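Local coordinates for protein extracellular invertase (Aspergillus kawachii, PDB 5XH8) that hydrolyses beta-fructofuranosides such as sucrose and has high transfructosylation activity, probably transferring fructosyl units to sugars to build fructooligosaccharides such as 1-kestose, at residues P204-Y209 with G250-L255; T190-I195 with E220-W225; I266-G271 with V302-N307; G159-F162 with A168-D171; M289-G294 with L414-A419. All coordinates share one frame; numbering follows the deposited sequence.

Contact 1: P204-Y209 with G250-L255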
# COMPACT_ATOMS: atom_id res chain seq x y z
N PRO A 204 -3.75 1.38 -23.77
CA PRO A 204 -4.03 2.50 -22.88
C PRO A 204 -5.46 2.55 -22.34
O PRO A 204 -6.39 2.03 -22.99
CB PRO A 204 -3.77 3.72 -23.77
CG PRO A 204 -3.96 3.22 -25.17
CD PRO A 204 -3.41 1.83 -25.13
N ALA A 205 -5.63 3.19 -21.18
CA ALA A 205 -6.93 3.29 -20.54
C ALA A 205 -7.01 4.37 -19.48
O ALA A 205 -6.00 4.79 -18.91
CB ALA A 205 -7.30 1.96 -19.91
N GLN A 206 -8.24 4.82 -19.24
CA GLN A 206 -8.60 5.54 -18.05
C GLN A 206 -9.41 4.61 -17.17
O GLN A 206 -10.45 4.04 -17.60
CB GLN A 206 -9.43 6.76 -18.37
CG GLN A 206 -8.68 7.82 -19.17
CD GLN A 206 -9.51 9.08 -19.36
OE1 GLN A 206 -10.68 9.16 -18.97
NE2 GLN A 206 -8.89 10.09 -19.96
N PHE A 207 -8.95 4.48 -15.93
CA PHE A 207 -9.64 3.72 -14.91
C PHE A 207 -10.51 4.69 -14.13
O PHE A 207 -9.99 5.69 -13.61
CB PHE A 207 -8.61 3.08 -13.97
CG PHE A 207 -7.60 2.23 -14.68
CD1 PHE A 207 -7.90 0.91 -15.03
CD2 PHE A 207 -6.37 2.75 -15.03
CE1 PHE A 207 -6.97 0.13 -15.69
CE2 PHE A 207 -5.44 1.97 -15.68
CZ PHE A 207 -5.74 0.66 -16.02
N LEU A 208 -11.81 4.39 -14.02
CA LEU A 208 -12.80 5.32 -13.46
C LEU A 208 -13.21 4.85 -12.08
O LEU A 208 -13.40 3.64 -11.87
CB LEU A 208 -14.04 5.43 -14.38
CG LEU A 208 -15.19 6.35 -13.94
CD1 LEU A 208 -14.75 7.81 -13.91
CD2 LEU A 208 -16.42 6.18 -14.85
N TYR A 209 -13.35 5.80 -11.15
CA TYR A 209 -13.79 5.54 -9.78
C TYR A 209 -14.80 6.57 -9.31
O TYR A 209 -14.82 7.69 -9.80
CB TYR A 209 -12.58 5.61 -8.79
CG TYR A 209 -11.51 4.58 -9.02
CD1 TYR A 209 -10.59 4.73 -10.05
CD2 TYR A 209 -11.41 3.46 -8.21
CE1 TYR A 209 -9.61 3.78 -10.27
CE2 TYR A 209 -10.43 2.51 -8.42
CZ TYR A 209 -9.53 2.69 -9.45
OH TYR A 209 -8.57 1.76 -9.68
N GLY A 250 -4.94 12.34 -17.78
CA GLY A 250 -6.34 12.36 -18.18
C GLY A 250 -7.11 13.39 -17.38
O GLY A 250 -7.12 13.32 -16.17
N ASN A 251 -7.67 14.40 -18.06
CA ASN A 251 -8.65 15.31 -17.47
C ASN A 251 -10.02 14.96 -18.06
O ASN A 251 -10.10 14.62 -19.23
CB ASN A 251 -8.40 16.75 -17.89
CG ASN A 251 -7.07 17.31 -17.40
OD1 ASN A 251 -6.07 16.61 -17.18
ND2 ASN A 251 -7.07 18.57 -17.30
N VAL A 252 -11.09 15.14 -17.29
CA VAL A 252 -12.47 14.94 -17.75
C VAL A 252 -13.30 16.15 -17.33
O VAL A 252 -13.20 16.65 -16.20
CB VAL A 252 -13.09 13.65 -17.15
CG1 VAL A 252 -14.51 13.43 -17.66
CG2 VAL A 252 -12.25 12.45 -17.52
N PHE A 253 -14.10 16.65 -18.28
CA PHE A 253 -14.88 17.87 -18.09
C PHE A 253 -15.98 17.92 -19.15
O PHE A 253 -16.05 17.06 -20.04
CB PHE A 253 -13.98 19.12 -18.18
CG PHE A 253 -13.12 19.15 -19.41
CD1 PHE A 253 -11.92 18.42 -19.46
CD2 PHE A 253 -13.51 19.87 -20.54
CE1 PHE A 253 -11.14 18.42 -20.60
CE2 PHE A 253 -12.72 19.88 -21.68
CZ PHE A 253 -11.54 19.15 -21.71
N SER A 254 -16.85 18.90 -19.03
CA SER A 254 -18.00 18.98 -19.89
C SER A 254 -18.26 20.44 -20.24
O SER A 254 -18.17 21.33 -19.39
CB SER A 254 -19.23 18.28 -19.23
OG SER A 254 -19.55 18.86 -17.97
N LEU A 255 -18.61 20.65 -21.51
CA LEU A 255 -18.65 21.98 -22.11
C LEU A 255 -19.97 22.29 -22.86
O LEU A 255 -20.64 21.38 -23.36
CB LEU A 255 -17.51 22.09 -23.15
CG LEU A 255 -16.07 21.84 -22.66
CD1 LEU A 255 -15.09 21.90 -23.84
CD2 LEU A 255 -15.72 22.82 -21.56
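Gln206 reaches out of strand 203-211 and places its carboxamide against Gly250 and Val252 of strand 250-255, joining two neighbouring four- to five-stranded antiparallel sheets of the GH32 beta-propeller. The two strands belong to different sheets and exchange no hydrogen bonds; their closest alpha carbons, Gln206 CA and Gly250 CA, are 7.2 Å apart, a gap that one long side chain has to span. It does so with CG opposite the carbonyl carbon (chi1 -65°) and the chain extended about CB-CG (chi2 -175°).

The close part of the interface is confined to the amide end. NE2 comes to 3.9 Å from the bare alpha carbon of Gly250, and OE1 lies 3.9 Å from the CG2 methyl of Val252, whose side chain runs at a slant to the glutamine. These are van der Waals contacts, so the polarity of the buried amide is met from outside both strands: Trp225 NE1 binds OE1, and Thr268 OG1 binds NE2. One bond on each end fixes the rotation of the amide. The same Thr268 hydroxyl also bonds the backbone oxygen of Asn251, tying the group to strand 250-255 indirectly.

Further along, the strands diverge and the fit is loose, although buried rather than open to solvent. Leu208, the next residue to extend a side chain this way, ends with its CD1 6.4 Å from Val252 CG2.

Contact 2: T190-I195 with E220-W225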
# COMPACT_ATOMS: atom_id res chain seq x y z
N THR A 190 -21.60 13.59 -6.63
CA THR A 190 -20.57 12.62 -6.36
C THR A 190 -19.26 13.08 -7.04
O THR A 190 -19.27 13.58 -8.15
CB THR A 190 -21.00 11.22 -6.90
OG1 THR A 190 -21.99 10.65 -6.02
CG2 THR A 190 -19.83 10.26 -7.01
N TRP A 191 -18.16 12.85 -6.37
CA TRP A 191 -16.83 13.10 -6.93
C TRP A 191 -16.39 11.82 -7.58
O TRP A 191 -16.44 10.75 -6.96
CB TRP A 191 -15.85 13.54 -5.84
CG TRP A 191 -15.96 15.00 -5.51
CD1 TRP A 191 -16.59 15.58 -4.42
CD2 TRP A 191 -15.40 16.08 -6.26
NE1 TRP A 191 -16.46 16.94 -4.47
CE2 TRP A 191 -15.74 17.28 -5.59
CE3 TRP A 191 -14.64 16.15 -7.44
CZ2 TRP A 191 -15.36 18.54 -6.06
CZ3 TRP A 191 -14.25 17.41 -7.90
CH2 TRP A 191 -14.62 18.58 -7.22
N TYR A 192 -16.04 11.92 -8.86
CA TYR A 192 -15.38 10.88 -9.63
C TYR A 192 -13.88 11.14 -9.68
O TYR A 192 -13.45 12.28 -9.52
CB TYR A 192 -15.94 10.81 -11.06
CG TYR A 192 -17.43 10.55 -11.04
CD1 TYR A 192 -17.93 9.25 -10.89
CD2 TYR A 192 -18.33 11.60 -11.09
CE1 TYR A 192 -19.29 9.01 -10.83
CE2 TYR A 192 -19.70 11.37 -11.03
CZ TYR A 192 -20.18 10.08 -10.90
OH TYR A 192 -21.54 9.86 -10.81
N THR A 193 -13.12 10.08 -9.92
CA THR A 193 -11.70 10.17 -10.21
C THR A 193 -11.41 9.30 -11.39
O THR A 193 -11.83 8.14 -11.42
CB THR A 193 -10.85 9.71 -9.00
OG1 THR A 193 -11.08 10.58 -7.89
CG2 THR A 193 -9.39 9.74 -9.35
N VAL A 194 -10.69 9.84 -12.37
CA VAL A 194 -10.00 9.01 -13.36
C VAL A 194 -8.52 8.89 -13.01
O VAL A 194 -7.90 9.85 -12.56
CB VAL A 194 -10.16 9.43 -14.85
CG1 VAL A 194 -11.58 9.10 -15.33
CG2 VAL A 194 -9.80 10.89 -15.09
N ILE A 195 -7.99 7.69 -13.25
CA ILE A 195 -6.56 7.42 -13.10
C ILE A 195 -6.10 6.98 -14.48
O ILE A 195 -6.80 6.21 -15.14
CB ILE A 195 -6.30 6.35 -12.01
CG1 ILE A 195 -6.82 6.87 -10.64
CG2 ILE A 195 -4.81 6.02 -11.96
CD1 ILE A 195 -6.66 5.89 -9.47
N GLU A 220 -14.80 3.52 -5.21
CA GLU A 220 -15.40 2.36 -5.85
C GLU A 220 -14.98 2.32 -7.30
O GLU A 220 -15.14 3.30 -8.02
CB GLU A 220 -16.92 2.45 -5.72
CG GLU A 220 -17.66 1.30 -6.36
CD GLU A 220 -19.17 1.39 -6.18
OE1 GLU A 220 -19.70 2.45 -5.81
OE2 GLU A 220 -19.82 0.37 -6.40
N TYR A 221 -14.46 1.19 -7.74
CA TYR A 221 -14.00 1.03 -9.11
C TYR A 221 -15.19 0.85 -10.06
O TYR A 221 -16.05 0.01 -9.81
CB TYR A 221 -13.06 -0.17 -9.22
CG TYR A 221 -12.51 -0.40 -10.61
CD1 TYR A 221 -11.90 0.64 -11.33
CD2 TYR A 221 -12.60 -1.65 -11.22
CE1 TYR A 221 -11.39 0.42 -12.61
CE2 TYR A 221 -12.10 -1.88 -12.50
CZ TYR A 221 -11.49 -0.84 -13.18
OH TYR A 221 -11.01 -1.07 -14.46
N LEU A 222 -15.22 1.62 -11.15
CA LEU A 222 -16.30 1.58 -12.13
C LEU A 222 -15.88 1.09 -13.50
O LEU A 222 -16.66 1.17 -14.48
CB LEU A 222 -16.91 2.97 -12.27
CG LEU A 222 -17.52 3.52 -10.99
CD1 LEU A 222 -17.89 4.97 -11.20
CD2 LEU A 222 -18.74 2.71 -10.54
N GLY A 223 -14.67 0.56 -13.60
CA GLY A 223 -14.19 -0.07 -14.83
C GLY A 223 -13.31 0.84 -15.66
O GLY A 223 -13.18 2.04 -15.38
N GLN A 224 -12.73 0.25 -16.70
CA GLN A 224 -12.04 1.03 -17.71
C GLN A 224 -13.03 1.75 -18.61
O GLN A 224 -13.34 1.27 -19.70
CB GLN A 224 -11.17 0.12 -18.57
CG GLN A 224 -10.05 -0.51 -17.78
CD GLN A 224 -9.40 -1.62 -18.53
OE1 GLN A 224 -9.60 -2.80 -18.20
NE2 GLN A 224 -8.61 -1.27 -19.53
N TRP A 225 -13.52 2.90 -18.16
CA TRP A 225 -14.60 3.57 -18.87
C TRP A 225 -14.17 3.98 -20.30
O TRP A 225 -15.02 4.13 -21.15
CB TRP A 225 -15.17 4.74 -18.04
CG TRP A 225 -14.52 6.06 -18.26
CD1 TRP A 225 -13.18 6.33 -18.27
CD2 TRP A 225 -15.18 7.29 -18.51
NE1 TRP A 225 -12.96 7.67 -18.53
CE2 TRP A 225 -14.17 8.28 -18.67
CE3 TRP A 225 -16.53 7.66 -18.63
CZ2 TRP A 225 -14.48 9.62 -18.95
CZ3 TRP A 225 -16.83 9.01 -18.88
CH2 TRP A 225 -15.81 9.97 -19.04
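Tyr192 approaches Leu222 with the edge of its ring, and the side chain can be followed outward atom by atom. Its CB does not point at strand 219-227; with CG set opposite the carbonyl carbon (chi1 -59°), the ring nevertheless swings closer. At the near edge, CD1 meets the CD1 methyl of Leu222 at 4.3 Å, the methyl lying close to the ring plane. One face is covered from within its own segment by Thr190 CG2, 3.9 Å above the plane of the Tyr192 ring and displaced toward its rim. At the tip, OH hydrogen-bonds Asp181 OD1 and Ser186 OG, two partners that hold the buried hydroxyl.

Strands 191-199 and 219-227 are second neighbours in a four-stranded antiparallel propeller sheet, with 203-211 between them. This explains both the lack of direct hydrogen bonds and the 9.3 Å between Tyr192 CA and Glu220 CA. Side chains therefore meet over the face of the intervening strand.

The second meeting is at the corner where the outer strand turns, just after the inverse gamma turn centred on Gln224. There Val194 CG1 lies 3.8 Å from Trp225 NE1 and 4.3 Å from Trp225 CE2, approaching the indole at a slant, while the N-H of that nitrogen is engaged by Gln206.

Contact 3: I266-G271 with V302-N307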
# COMPACT_ATOMS: atom_id res chain seq x y z
N ILE A 266 -19.29 15.92 -23.08
CA ILE A 266 -18.17 15.44 -22.28
C ILE A 266 -16.90 15.30 -23.14
O ILE A 266 -16.91 14.70 -24.23
CB ILE A 266 -18.53 14.13 -21.56
CG1 ILE A 266 -19.56 14.41 -20.47
CG2 ILE A 266 -17.29 13.46 -20.93
CD1 ILE A 266 -20.26 13.16 -19.93
N PHE A 267 -15.82 15.87 -22.63
CA PHE A 267 -14.51 15.84 -23.29
C PHE A 267 -13.46 15.34 -22.30
O PHE A 267 -13.64 15.46 -21.08
CB PHE A 267 -14.10 17.26 -23.70
CG PHE A 267 -14.87 17.83 -24.86
CD1 PHE A 267 -16.12 18.42 -24.67
CD2 PHE A 267 -14.31 17.86 -26.13
CE1 PHE A 267 -16.82 18.99 -25.74
CE2 PHE A 267 -15.00 18.42 -27.21
CZ PHE A 267 -16.25 18.98 -27.01
N THR A 268 -12.37 14.79 -22.83
CA THR A 268 -11.18 14.50 -22.02
C THR A 268 -9.95 15.05 -22.74
O THR A 268 -9.94 15.10 -23.99
CB THR A 268 -11.03 12.98 -21.75
OG1 THR A 268 -9.86 12.73 -20.95
CG2 THR A 268 -10.96 12.18 -23.05
N THR A 269 -8.95 15.51 -21.99
CA THR A 269 -7.60 15.72 -22.54
C THR A 269 -6.65 14.66 -21.96
O THR A 269 -6.77 14.28 -20.79
CB THR A 269 -7.06 17.15 -22.35
OG1 THR A 269 -6.93 17.48 -20.96
CG2 THR A 269 -8.00 18.17 -23.01
N ILE A 270 -5.73 14.18 -22.80
CA ILE A 270 -4.77 13.15 -22.40
C ILE A 270 -3.47 13.36 -23.09
O ILE A 270 -3.44 13.87 -24.20
CB ILE A 270 -5.20 11.72 -22.79
CG1 ILE A 270 -5.78 11.68 -24.22
CG2 ILE A 270 -6.23 11.21 -21.81
CD1 ILE A 270 -5.74 10.30 -24.80
N GLY A 271 -2.39 12.96 -22.42
CA GLY A 271 -1.12 12.74 -23.07
C GLY A 271 -1.09 11.28 -23.51
O GLY A 271 -1.55 10.40 -22.79
N VAL A 302 -20.31 1.74 -17.44
CA VAL A 302 -20.28 2.99 -18.19
C VAL A 302 -19.09 3.02 -19.17
O VAL A 302 -18.04 2.42 -18.94
CB VAL A 302 -20.32 4.20 -17.23
CG1 VAL A 302 -18.96 4.43 -16.57
CG2 VAL A 302 -20.79 5.44 -17.95
N SER A 303 -19.30 3.70 -20.28
CA SER A 303 -18.37 3.73 -21.39
C SER A 303 -18.31 5.12 -22.02
O SER A 303 -19.36 5.74 -22.22
CB SER A 303 -18.84 2.73 -22.44
OG SER A 303 -17.73 2.15 -23.05
N PHE A 304 -17.10 5.60 -22.32
CA PHE A 304 -16.87 6.84 -23.05
C PHE A 304 -16.55 6.44 -24.49
O PHE A 304 -15.64 5.67 -24.72
CB PHE A 304 -15.70 7.60 -22.43
CG PHE A 304 -15.26 8.82 -23.18
CD1 PHE A 304 -15.96 10.01 -23.07
CD2 PHE A 304 -14.11 8.80 -23.96
CE1 PHE A 304 -15.55 11.15 -23.76
CE2 PHE A 304 -13.69 9.93 -24.64
CZ PHE A 304 -14.41 11.12 -24.54
N ASN A 305 -17.32 6.95 -25.44
CA ASN A 305 -17.23 6.51 -26.85
C ASN A 305 -16.84 7.73 -27.69
O ASN A 305 -17.66 8.62 -27.91
CB ASN A 305 -18.58 5.93 -27.30
CG ASN A 305 -19.08 4.85 -26.35
OD1 ASN A 305 -18.51 3.77 -26.31
ND2 ASN A 305 -20.08 5.17 -25.54
N PRO A 306 -15.56 7.80 -28.09
CA PRO A 306 -15.08 8.95 -28.86
C PRO A 306 -15.84 9.20 -30.18
O PRO A 306 -16.03 8.26 -30.97
CB PRO A 306 -13.64 8.57 -29.19
CG PRO A 306 -13.23 7.64 -28.11
CD PRO A 306 -14.47 6.86 -27.79
N ASN A 307 -16.23 10.45 -30.43
CA ASN A 307 -16.82 10.82 -31.73
C ASN A 307 -16.00 11.81 -32.56
O ASN A 307 -16.30 12.00 -33.74
CB ASN A 307 -18.26 11.31 -31.57
CG ASN A 307 -18.41 12.34 -30.48
OD1 ASN A 307 -17.52 13.18 -30.27
ND2 ASN A 307 -19.51 12.26 -29.76
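Phe304 pushes its ring toward Ile266 and Thr268, and these two residues make up the whole first shell across the segments. The backbone oxygen of Ile266 lies in the plane of the ring at its edge, 3.8 Å from Phe304 CE1, so the carbonyl faces the weakly electropositive C-H rim rather than the pi cloud. The same CE1 is met by the Ile266 CG2 methyl at 4.0 Å, the two side chains sliding past each other in opposite directions. Thr268 comes in at a slant: its CG2 is 3.9 Å from both Phe304 CE2 and Phe304 CZ, at the CE2-CZ end of the ring, away from the CE1 that Ile266 meets.

Torsions account for these approaches. Phe304 carries CG opposite its backbone nitrogen (chi1 173°), which extends the ring across to strand 265-274. In Thr268 the hydroxyl takes the corresponding place (chi1 -180°), which leaves the methyl for the ring while OG1 keeps its bond to Asn251 O.

Strands 265-274 and 302-311 flank strand 286-298 in one antiparallel sheet of the beta-propeller, and Ile266 CA and Phe304 CA are 8.7 Å apart across it. The middle strand sets the spacing through backbone bonds of Ile266 with Gly294 and of Thr268 with Val292; Val292 also packs on Phe304. A further layer comes from the neighbouring sheet, where Trp226 meets the Phe304 ring edge-to-face and the Trp225 ring meets it with the planes at about 35°. On the strand of Phe304 itself, Asn305 ND2 hydrogen-bonds Ser297 OG.

Contact 4: G159-F162 with A168-D171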
# COMPACT_ATOMS: atom_id res chain seq x y z
N GLY A 159 -3.54 0.39 -4.99
CA GLY A 159 -3.05 -0.16 -6.23
C GLY A 159 -4.21 -0.32 -7.16
O GLY A 159 -5.34 0.05 -6.79
N PRO A 160 -3.94 -0.85 -8.36
CA PRO A 160 -4.98 -1.02 -9.35
C PRO A 160 -5.89 -2.20 -9.02
O PRO A 160 -5.60 -2.93 -8.08
CB PRO A 160 -4.19 -1.28 -10.63
CG PRO A 160 -2.90 -1.84 -10.20
CD PRO A 160 -2.62 -1.28 -8.84
N PRO A 161 -6.97 -2.39 -9.78
CA PRO A 161 -7.86 -3.53 -9.54
C PRO A 161 -7.12 -4.86 -9.55
O PRO A 161 -6.03 -4.98 -10.16
CB PRO A 161 -8.88 -3.44 -10.68
CG PRO A 161 -8.92 -1.97 -11.03
CD PRO A 161 -7.49 -1.50 -10.84
N PHE A 162 -7.68 -5.81 -8.81
CA PHE A 162 -7.03 -7.08 -8.49
C PHE A 162 -6.36 -7.73 -9.70
O PHE A 162 -7.00 -7.99 -10.72
CB PHE A 162 -8.05 -8.05 -7.88
CG PHE A 162 -7.47 -9.40 -7.52
CD1 PHE A 162 -6.64 -9.52 -6.42
CD2 PHE A 162 -7.72 -10.52 -8.31
CE1 PHE A 162 -6.07 -10.74 -6.08
CE2 PHE A 162 -7.16 -11.76 -7.98
CZ PHE A 162 -6.33 -11.86 -6.86
N ALA A 168 1.00 1.74 -16.21
CA ALA A 168 1.04 2.95 -15.43
C ALA A 168 -0.28 3.05 -14.69
O ALA A 168 -1.31 2.52 -15.16
CB ALA A 168 1.19 4.18 -16.33
N PHE A 169 -0.25 3.77 -13.57
CA PHE A 169 -1.42 3.95 -12.72
C PHE A 169 -1.30 5.23 -11.88
O PHE A 169 -0.98 5.18 -10.69
CB PHE A 169 -1.60 2.71 -11.85
CG PHE A 169 -2.90 2.65 -11.12
CD1 PHE A 169 -4.08 2.42 -11.80
CD2 PHE A 169 -2.94 2.78 -9.76
CE1 PHE A 169 -5.29 2.38 -11.13
CE2 PHE A 169 -4.15 2.72 -9.07
CZ PHE A 169 -5.32 2.51 -9.76
N ARG A 170 -1.55 6.38 -12.51
CA ARG A 170 -1.21 7.65 -11.88
C ARG A 170 -2.04 8.81 -12.38
O ARG A 170 -2.89 8.64 -13.27
CB ARG A 170 0.28 7.93 -12.08
CG ARG A 170 0.76 7.90 -13.51
CD ARG A 170 2.19 8.45 -13.63
NE ARG A 170 2.68 8.35 -15.01
CZ ARG A 170 3.27 7.28 -15.56
NH1 ARG A 170 3.55 6.18 -14.85
NH2 ARG A 170 3.63 7.33 -16.86
N ASP A 171 -1.78 9.98 -11.80
CA ASP A 171 -2.34 11.27 -12.22
C ASP A 171 -3.86 11.33 -11.96
O ASP A 171 -4.64 11.66 -12.86
CB ASP A 171 -2.06 11.58 -13.69
CG ASP A 171 -0.61 11.40 -14.09
OD1 ASP A 171 0.28 11.53 -13.22
OD2 ASP A 171 -0.38 11.13 -15.30
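The ring of Phe169 carries Pro160 on one face in a CH-pi contact: Pro160 CB stands 3.9 Å from the centroid of the Phe169 ring and only 12° off its normal. Pro160 CA covers the same face nearer the rim, 3.6 Å from Phe169 CZ. Gly159 C approaches obliquely, 3.6 Å from Phe169 CE2, so main-chain atoms share in the contact. Pro161 adds a lighter touch, with CD 4.5 Å from Phe169 CE1. On the opposite face sits Ile195, whose CG2 is 3.7 Å from Phe169 CD1; the ring is thus sandwiched between a proline and an isoleucine. Beyond its tip lies the Tyr209 hydroxyl. What brings the ring under the loop is the extended first torsion of Phe169, with CG opposite the backbone nitrogen (chi1 -169°).

Phe169 directly precedes Arg170 and Asp171, the start of the Arg-Asp-Pro motif of GH32 enzymes; Asp171 OD1 binds a glycerol here, and Arg170 forms salt bridges with Glu134 and Glu248. The packing lays the loop on the residue just before this motif, close to the probable substrate pocket. That loop links strand 149-150 of one propeller sheet to strand 166-176, an outermost strand of the next, and further along it Phe162 meets Tyr212 of the second subunit edge-to-face.

Contact 5: M289-G294 with L414-A419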
# COMPACT_ATOMS: atom_id res chain seq x y z
N MET A 289 -0.34 15.54 -27.28
CA MET A 289 -1.21 16.27 -26.37
C MET A 289 -2.59 16.40 -26.99
O MET A 289 -2.89 17.37 -27.72
CB MET A 289 -0.64 17.64 -26.03
CG MET A 289 -1.35 18.37 -24.88
SD MET A 289 -1.56 17.36 -23.39
CE MET A 289 -3.32 17.04 -23.36
N LEU A 290 -3.43 15.41 -26.70
CA LEU A 290 -4.73 15.25 -27.38
C LEU A 290 -5.94 15.72 -26.58
O LEU A 290 -5.91 15.78 -25.34
CB LEU A 290 -4.91 13.77 -27.76
CG LEU A 290 -3.81 13.06 -28.52
CD1 LEU A 290 -4.18 11.60 -28.76
CD2 LEU A 290 -3.54 13.75 -29.83
N TRP A 291 -7.00 16.09 -27.31
CA TRP A 291 -8.36 16.25 -26.77
C TRP A 291 -9.28 15.27 -27.51
O TRP A 291 -8.99 14.85 -28.64
CB TRP A 291 -8.88 17.69 -26.89
CG TRP A 291 -9.14 18.15 -28.33
CD1 TRP A 291 -8.30 18.88 -29.10
CD2 TRP A 291 -10.32 17.92 -29.13
NE1 TRP A 291 -8.86 19.13 -30.33
CE2 TRP A 291 -10.10 18.55 -30.39
CE3 TRP A 291 -11.54 17.24 -28.90
CZ2 TRP A 291 -11.05 18.51 -31.44
CZ3 TRP A 291 -12.50 17.20 -29.97
CH2 TRP A 291 -12.23 17.83 -31.22
N VAL A 292 -10.36 14.88 -26.83
CA VAL A 292 -11.30 13.87 -27.36
C VAL A 292 -12.69 14.19 -26.87
O VAL A 292 -12.89 14.42 -25.68
CB VAL A 292 -10.97 12.44 -26.89
CG1 VAL A 292 -11.82 11.41 -27.65
CG2 VAL A 292 -9.50 12.12 -27.07
N SER A 293 -13.64 14.20 -27.82
CA SER A 293 -15.07 14.36 -27.52
C SER A 293 -15.68 12.98 -27.54
O SER A 293 -15.27 12.14 -28.31
CB SER A 293 -15.75 15.22 -28.60
OG SER A 293 -17.14 15.32 -28.35
N GLY A 294 -16.66 12.74 -26.69
CA GLY A 294 -17.33 11.46 -26.70
C GLY A 294 -18.67 11.44 -26.01
O GLY A 294 -19.01 12.34 -25.23
N LEU A 414 -13.76 21.36 -30.85
CA LEU A 414 -13.31 21.96 -29.59
C LEU A 414 -12.72 23.35 -29.87
O LEU A 414 -11.79 23.50 -30.68
CB LEU A 414 -12.27 21.08 -28.88
CG LEU A 414 -11.78 21.65 -27.54
CD1 LEU A 414 -12.88 21.57 -26.49
CD2 LEU A 414 -10.51 20.95 -27.06
N GLY A 415 -13.27 24.34 -29.20
CA GLY A 415 -12.75 25.70 -29.22
C GLY A 415 -11.60 25.84 -28.23
O GLY A 415 -11.73 25.44 -27.06
N ILE A 416 -10.47 26.36 -28.73
CA ILE A 416 -9.24 26.60 -27.97
C ILE A 416 -8.87 28.06 -28.17
O ILE A 416 -8.57 28.46 -29.29
CB ILE A 416 -8.08 25.69 -28.48
CG1 ILE A 416 -8.49 24.21 -28.49
CG2 ILE A 416 -6.82 25.91 -27.64
CD1 ILE A 416 -7.54 23.28 -29.20
N SER A 417 -8.89 28.86 -27.10
CA SER A 417 -8.50 30.26 -27.17
C SER A 417 -7.76 30.67 -25.90
O SER A 417 -7.88 30.03 -24.86
CB SER A 417 -9.75 31.14 -27.35
OG SER A 417 -10.62 30.93 -26.25
N ILE A 418 -7.00 31.75 -25.98
CA ILE A 418 -6.27 32.27 -24.83
C ILE A 418 -7.31 32.76 -23.83
O ILE A 418 -8.23 33.43 -24.21
CB ILE A 418 -5.37 33.45 -25.24
CG1 ILE A 418 -4.33 33.01 -26.28
CG2 ILE A 418 -4.69 34.07 -24.02
CD1 ILE A 418 -3.65 34.15 -27.01
N ALA A 419 -7.16 32.44 -22.56
CA ALA A 419 -8.13 32.92 -21.58
C ALA A 419 -8.29 34.45 -21.67
O ALA A 419 -7.29 35.19 -21.86
CB ALA A 419 -7.72 32.53 -20.18
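Trp291 and Leu414 mark the closest approach of two strands that are not paired: Trp291 CA and Leu414 CA are 8.1 Å apart, and no hydrogen bond passes between 289-294 and 414-419. Both residues have extended backbones, but the strands diverge from this point, so the contact is concentrated at the beginning of the second segment.

The link is made by side chains. Trp291 places CG between its backbone nitrogen and carbonyl carbon (chi1 68°), which turns one broad face of the indole to Leu414. Over the six-membered ring stands Leu414 CB, 3.6 Å from its centroid and 9° off the normal, a CH-pi contact with the methylene almost squarely above. Over the five-membered part lies the CD2 methyl, 3.4 Å from Trp291 CG and 3.6 Å from Trp291 CB, which is tight packing for carbon atoms. One leucine thus spans both rings, the two side chains running in opposite directions. Ile416 contributes more lightly, its CD1 reaching obliquely to 4.5 Å from Trp291 CD1.

In the GH32 beta-propeller this is packing between successive sheets. Strand 286-298 lies between 265-274 and 302-311, as the backbone bonds of Val292 with Thr268 and of Trp291 with Gly310 attest. Strand 408-418 belongs to the mixed sheet, where 366-385 and 398-403 are its partners; Ile416 packs there on Arg374, and just past the strand Ala419 is the N-cap of helix 420-426.

Overall arrangement
From the N terminus, contact 4 closes first, a short loop folded back on strand 166-176. Contact 2 opens at 190-195 and contact 1 at 204-209; contact 2 closes at 220-225 before contact 1 closes at 250-255, so the two cross. Contact 3 opens at 266-271, contact 5 at 289-294, and these also cross, contact 3 closing at 302-307 and contact 5 only at 414-419, its two segments 120 residues apart. None nests inside another. Contacts 2 and 3 each span a single sheet, contacts 1 and 5 join successive sheets, and a probable backbone hydrogen bond between Phe304 N and Trp225 O (2.8 Å) couples contacts 2 and 3.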